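Local coordinates for protein probable serine protease HTRA3 (PDB 2P3W) that is probably a serine protease whose PDZ domain, the part captured in this crystal, binds the carboxyl-terminal ends of peptides, at residues 8-13 with 40-45; 46-51 with 96-101. One frame throughout, in Å; residues are numbered along the deposited sequence.

Overall arrangement
How the short helix of a PDZ domain packs beside its peptide groove is illustrated by two contacts whose centres lie 10 Å apart. They come in series along the chain: contact 1 pairs strand 10-14 with the end of strand 37-42, and contact 2 then packs the next element, helix 47-51, on strand 92-103. Both reach the same antiparallel sheet, and they meet directly where I8 O and S48 OG, 2.7 Å apart, probably form a hydrogen bond and where I10 CG2 touches S48 OG. Helix 47-51 thus packs between the end of strand 37-42 and strand 92-103, beside the start of the strand that receives the ligand.

Contact 1: residues 8-13 with 40-45; sequences IGIRMR and QEVAPN
R11 holds CG anti to its backbone N (chi1 180°) and bends at chi2 and chi3, which lays its guanidinium alongside the side chains of Q40 and E41, all three pointing the same way. E41, its CG beside its own N, places that methylene over one guanidinium face, with CG 3.4 Å from R11 NH2. Q40 CG lies 3.6 Å from R11 NH1. The charges attract only at a distance, since E41 OE1 stands 4.2 Å from R11 NH2 and well out of the guanidinium plane. The stronger polar partners lie on the second subunit: R11 NH1 bonds to F108 O there, and E41 OE2 to N45 ND2.

Q40, bent at chi2, carries its amide to R13, whose NH1 donates to Q40 OE1 at 3.0 Å (159° at the hydrogen); the oxygen lies in the guanidinium plane, whereas the nitrogen sits above the plane of the amide carbonyl.

The backbones show why both Q40 and E41 face R11: this is a classic beta bulge. R11 O takes Q40 N at 2.9 Å, nearly along its C=O axis, and E41 N only weakly, at 3.4 Å. In return R11 N donates to E41 O at 2.9 Å. Beyond the non-hydrogen-bonded I10–V42 pair, A43 N donates a hydrogen bond to G9 O at 2.8 Å; G9 itself has a positive phi (87°), consistent with its place in what is probably the carboxylate-binding loop of the PDZ fold.

Strand 10-14 is the groove strand. R11 and M12 pair antiparallel with a strand of the second subunit, whose W111 and V112, the end of the phage-derived ligand, pack on R11 and I10. I10 also leans on L73 of helix 70-79, while V42 rests against S48 and Q49 of helix 47-51.

Contact 2: residues 46-51 with 96-101; sequences SPSQRG and FSIAPE
P47 and I98 form the apolar centre, with P47 CB 3.5 Å from I98 CG2. The other branch of I98 ends under the last turn of the helix, its CD1 3.7 Å from G51 CA, a place where glycine leaves room for it. Further along, P47 CG meets E101 CB at 3.8 Å, the two side chains crossing at about a right angle.

Beside this apolar pair, R50, bent at chi3, curls back so that one guanidinium face lies against the S46–P47 peptide link. This aims NH2 at E101 OE1, 2.9 Å away in a salt bridge; NH1 adds a weak bond to the same oxygen. E101 helps with an extended side chain, CG anti to its N. Water 1 lies in the guanidinium plane as well, accepting from R50 NH2 and donating to A99 O.

Behind this, S46 caps the helix: its OG accepts from Q49 N at 3.1 Å and is also hydrogen-bonded to A43 O. S48 OG is tied to I8 O, and backbone bonds join I98 to L83 and E101 to F7.

Chemically, then, a buried hydrophobic patch is edged by a charged pair, and E101 balances the charge of R50 and probably helps to hold it folded over the start of its own helix.

Contact 1: residues 8-13 with 40-45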
loop_
_atom_site.group_PDB
_atom_site.type_symbol
_atom_site.label_atom_id
_atom_site.label_comp_id
_atom_site.label_asym_id
_atom_site.label_seq_id
_atom_site.Cartn_x
_atom_site.Cartn_y
_atom_site.Cartn_z
ATOM N N ILE A 8 6.075 -6.382 -4.035
ATOM C CA ILE A 8 6.926 -6.535 -2.851
ATOM C C ILE A 8 6.444 -5.798 -1.600
ATOM O O ILE A 8 6.914 -6.096 -0.500
ATOM C CB ILE A 8 8.408 -6.166 -3.124
ATOM C CG1 ILE A 8 8.574 -4.720 -3.579
ATOM C CG2 ILE A 8 8.978 -7.137 -4.169
ATOM C CD1 ILE A 8 10.023 -4.222 -3.684
ATOM N N GLY A 9 5.527 -4.846 -1.746
ATOM C CA GLY A 9 4.917 -4.220 -0.592
ATOM C C GLY A 9 5.640 -3.022 -0.000
ATOM O O GLY A 9 5.726 -2.881 1.229
ATOM N N ILE A 10 6.137 -2.140 -0.862
ATOM C CA ILE A 10 6.627 -0.851 -0.385
ATOM C C ILE A 10 6.008 0.274 -1.179
ATOM O O ILE A 10 5.679 0.083 -2.363
ATOM C CB ILE A 10 8.165 -0.756 -0.435
ATOM C CG1 ILE A 10 8.688 -0.853 -1.853
ATOM C CG2 ILE A 10 8.845 -1.830 0.409
ATOM C CD1 ILE A 10 10.177 -0.435 -1.953
ATOM N N ARG A 11 5.870 1.441 -0.533
ATOM C CA ARG A 11 5.535 2.674 -1.240
ATOM C C ARG A 11 6.869 3.423 -1.407
ATOM O O ARG A 11 7.536 3.744 -0.433
ATOM C CB ARG A 11 4.471 3.478 -0.498
ATOM C CG ARG A 11 4.128 4.770 -1.245
ATOM C CD ARG A 11 2.683 5.164 -1.140
ATOM N NE ARG A 11 2.257 5.446 0.227
ATOM C CZ ARG A 11 2.532 6.558 0.880
ATOM N NH1 ARG A 11 3.247 7.501 0.307
ATOM N NH2 ARG A 11 2.065 6.735 2.117
ATOM N N MET A 12 7.283 3.582 -2.661
ATOM C CA MET A 12 8.627 4.000 -2.989
ATOM C C MET A 12 8.637 5.396 -3.578
ATOM O O MET A 12 7.676 5.828 -4.237
ATOM C CB MET A 12 9.256 3.001 -3.978
ATOM C CG MET A 12 8.542 2.889 -5.313
ATOM S SD MET A 12 9.366 1.872 -6.539
ATOM C CE MET A 12 8.157 1.852 -7.809
ATOM N N ARG A 13 9.723 6.119 -3.330
ATOM C CA ARG A 13 9.938 7.448 -3.856
ATOM C C ARG A 13 11.356 7.549 -4.431
ATOM O O ARG A 13 12.318 7.092 -3.800
ATOM C CB ARG A 13 9.804 8.464 -2.717
ATOM C CG ARG A 13 8.407 8.566 -2.151
ATOM C CD ARG A 13 8.334 9.483 -0.945
ATOM N NE ARG A 13 8.706 10.866 -1.249
ATOM C CZ ARG A 13 8.914 11.821 -0.340
ATOM N NH1 ARG A 13 8.843 11.567 0.969
ATOM N NH2 ARG A 13 9.213 13.055 -0.735
ATOM N N GLN A 40 9.186 4.883 1.605
ATOM C CA GLN A 40 8.266 5.729 2.360
ATOM C C GLN A 40 7.422 4.904 3.324
ATOM O O GLN A 40 7.234 5.308 4.462
ATOM C CB GLN A 40 7.382 6.547 1.406
ATOM C CG GLN A 40 6.365 7.460 2.077
ATOM C CD GLN A 40 6.950 8.594 2.888
ATOM O OE1 GLN A 40 7.992 9.132 2.556
ATOM N NE2 GLN A 40 6.221 9.020 3.928
ATOM N N GLU A 41 6.903 3.767 2.862
ATOM C CA GLU A 41 6.084 2.883 3.704
ATOM C C GLU A 41 6.319 1.406 3.330
ATOM O O GLU A 41 6.684 1.090 2.193
ATOM C CB GLU A 41 4.583 3.191 3.546
ATOM C CG GLU A 41 4.125 4.596 3.863
ATOM C CD GLU A 41 4.322 5.009 5.321
ATOM O OE1 GLU A 41 4.409 6.248 5.550
ATOM O OE2 GLU A 41 4.389 4.121 6.221
ATOM N N VAL A 42 6.137 0.523 4.320
ATOM C CA VAL A 42 6.140 -0.926 4.087
ATOM C C VAL A 42 4.775 -1.503 4.431
ATOM O O VAL A 42 4.231 -1.248 5.523
ATOM C CB VAL A 42 7.219 -1.627 4.951
ATOM C CG1 VAL A 42 7.252 -3.113 4.645
ATOM C CG2 VAL A 42 8.590 -0.980 4.735
ATOM N N ALA A 43 4.183 -2.251 3.503
ATOM C CA ALA A 43 2.888 -2.878 3.765
ATOM C C ALA A 43 3.044 -4.077 4.734
ATOM O O ALA A 43 4.030 -4.812 4.661
ATOM C CB ALA A 43 2.205 -3.308 2.457
ATOM N N PRO A 44 2.101 -4.260 5.673
ATOM C CA PRO A 44 2.270 -5.231 6.781
ATOM C C PRO A 44 2.422 -6.723 6.454
ATOM O O PRO A 44 3.116 -7.434 7.183
ATOM C CB PRO A 44 0.999 -5.056 7.619
ATOM C CG PRO A 44 0.148 -4.133 6.890
ATOM C CD PRO A 44 0.863 -3.465 5.819
ATOM N N ASN A 45 1.737 -7.205 5.431
ATOM C CA ASN A 45 1.741 -8.663 5.149
ATOM C C ASN A 45 2.420 -8.924 3.812
ATOM O O ASN A 45 1.853 -9.544 2.939
ATOM C CB ASN A 45 0.315 -9.159 5.103
ATOM C CG ASN A 45 -0.319 -9.176 6.476
ATOM O OD1 ASN A 45 0.162 -9.883 7.358
ATOM N ND2 ASN A 45 -1.387 -8.389 6.672
#

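Contact 2: residues 46-51 with 96-101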
loop_
_atom_site.group_PDB
_atom_site.type_symbol
_atom_site.label_atom_id
_atom_site.label_comp_id
_atom_site.label_asym_id
_atom_site.label_seq_id
_atom_site.Cartn_x
_atom_site.Cartn_y
_atom_site.Cartn_z
ATOM N N SER A 46 3.645 -8.445 3.662
ATOM C CA SER A 46 4.274 -8.391 2.361
ATOM C C SER A 46 5.674 -9.014 2.366
ATOM O O SER A 46 6.278 -9.208 3.428
ATOM C CB SER A 46 4.445 -6.924 1.955
ATOM O OG SER A 46 5.312 -6.273 2.866
ATOM N N PRO A 47 6.195 -9.316 1.174
ATOM C CA PRO A 47 7.588 -9.764 1.079
ATOM C C PRO A 47 8.579 -8.829 1.783
ATOM O O PRO A 47 9.512 -9.303 2.428
ATOM C CB PRO A 47 7.828 -9.804 -0.415
ATOM C CG PRO A 47 6.487 -10.108 -0.963
ATOM C CD PRO A 47 5.550 -9.319 -0.149
ATOM N N SER A 48 8.382 -7.519 1.643
ATOM C CA SER A 48 9.291 -6.544 2.236
ATOM C C SER A 48 9.222 -6.555 3.784
ATOM O O SER A 48 10.260 -6.543 4.465
ATOM C CB SER A 48 9.070 -5.164 1.647
ATOM O OG SER A 48 9.348 -5.159 0.257
ATOM N N GLN A 49 8.015 -6.660 4.336
ATOM C CA GLN A 49 7.879 -6.763 5.785
ATOM C C GLN A 49 8.516 -8.064 6.306
ATOM O O GLN A 49 9.328 -8.062 7.247
ATOM C CB GLN A 49 6.417 -6.655 6.209
ATOM C CG GLN A 49 6.227 -6.672 7.720
ATOM C CD GLN A 49 6.864 -5.483 8.439
ATOM O OE1 GLN A 49 6.845 -4.345 7.949
ATOM N NE2 GLN A 49 7.388 -5.737 9.651
ATOM N N ARG A 50 8.202 -9.177 5.659
ATOM C CA ARG A 50 8.731 -10.478 6.086
ATOM C C ARG A 50 10.259 -10.535 5.969
ATOM O O ARG A 50 10.944 -11.188 6.769
ATOM C CB ARG A 50 8.125 -11.587 5.233
ATOM C CG ARG A 50 6.631 -11.803 5.446
ATOM C CD ARG A 50 6.113 -13.037 4.662
ATOM N NE ARG A 50 6.155 -12.996 3.195
ATOM C CZ ARG A 50 5.186 -12.516 2.401
ATOM N NH1 ARG A 50 4.100 -11.953 2.923
ATOM N NH2 ARG A 50 5.307 -12.565 1.073
ATOM N N GLY A 51 10.776 -9.836 4.962
ATOM C CA GLY A 51 12.194 -9.891 4.616
ATOM C C GLY A 51 13.084 -8.938 5.382
ATOM O O GLY A 51 14.320 -9.081 5.325
ATOM N N PHE A 96 19.182 -7.919 1.242
ATOM C CA PHE A 96 17.928 -8.654 1.472
ATOM C C PHE A 96 17.611 -9.468 0.208
ATOM O O PHE A 96 17.988 -9.080 -0.880
ATOM C CB PHE A 96 16.758 -7.708 1.739
ATOM C CG PHE A 96 16.910 -6.873 2.980
ATOM C CD1 PHE A 96 16.664 -7.411 4.217
ATOM C CD2 PHE A 96 17.372 -5.569 2.902
ATOM C CE1 PHE A 96 16.842 -6.657 5.384
ATOM C CE2 PHE A 96 17.532 -4.803 4.066
ATOM C CZ PHE A 96 17.263 -5.352 5.300
ATOM N N SER A 97 16.979 -10.630 0.383
ATOM C CA SER A 97 16.486 -11.378 -0.768
ATOM C C SER A 97 14.977 -11.450 -0.644
ATOM O O SER A 97 14.415 -12.097 0.213
ATOM C CB SER A 97 17.113 -12.754 -0.929
ATOM O OG SER A 97 16.667 -13.308 -2.157
ATOM N N ILE A 98 14.340 -10.677 -1.505
ATOM C CA ILE A 98 12.910 -10.414 -1.412
ATOM C C ILE A 98 12.246 -10.991 -2.639
ATOM O O ILE A 98 12.397 -10.463 -3.740
ATOM C CB ILE A 98 12.579 -8.885 -1.356
ATOM C CG1 ILE A 98 13.344 -8.182 -0.203
ATOM C CG2 ILE A 98 11.095 -8.691 -1.235
ATOM C CD1 ILE A 98 13.052 -8.733 1.181
ATOM N N ALA A 99 11.517 -12.095 -2.464
ATOM C CA ALA A 99 10.749 -12.678 -3.559
ATOM C C ALA A 99 9.394 -12.000 -3.761
ATOM O O ALA A 99 8.563 -12.021 -2.843
ATOM C CB ALA A 99 10.521 -14.190 -3.270
ATOM N N PRO A 100 9.149 -11.399 -4.946
ATOM C CA PRO A 100 7.810 -10.825 -5.162
ATOM C C PRO A 100 6.720 -11.872 -4.994
ATOM O O PRO A 100 6.856 -12.974 -5.484
ATOM C CB PRO A 100 7.862 -10.307 -6.621
ATOM C CG PRO A 100 9.328 -10.044 -6.866
ATOM C CD PRO A 100 10.059 -11.140 -6.081
ATOM N N GLU A 101 5.689 -11.526 -4.243
ATOM C CA GLU A 101 4.472 -12.331 -4.092
ATOM C C GLU A 101 3.606 -12.187 -5.327
ATOM O O GLU A 101 3.465 -11.100 -5.863
ATOM C CB GLU A 101 3.712 -11.852 -2.860
ATOM C CG GLU A 101 2.475 -12.645 -2.516
ATOM C CD GLU A 101 1.982 -12.395 -1.068
ATOM O OE1 GLU A 101 2.752 -11.896 -0.181
ATOM O OE2 GLU A 101 0.776 -12.675 -0.833
HETATM O O HOH W 1 7.786 -13.443 -0.605
HETATM O O HOH W 2 15.552 -11.221 3.041
#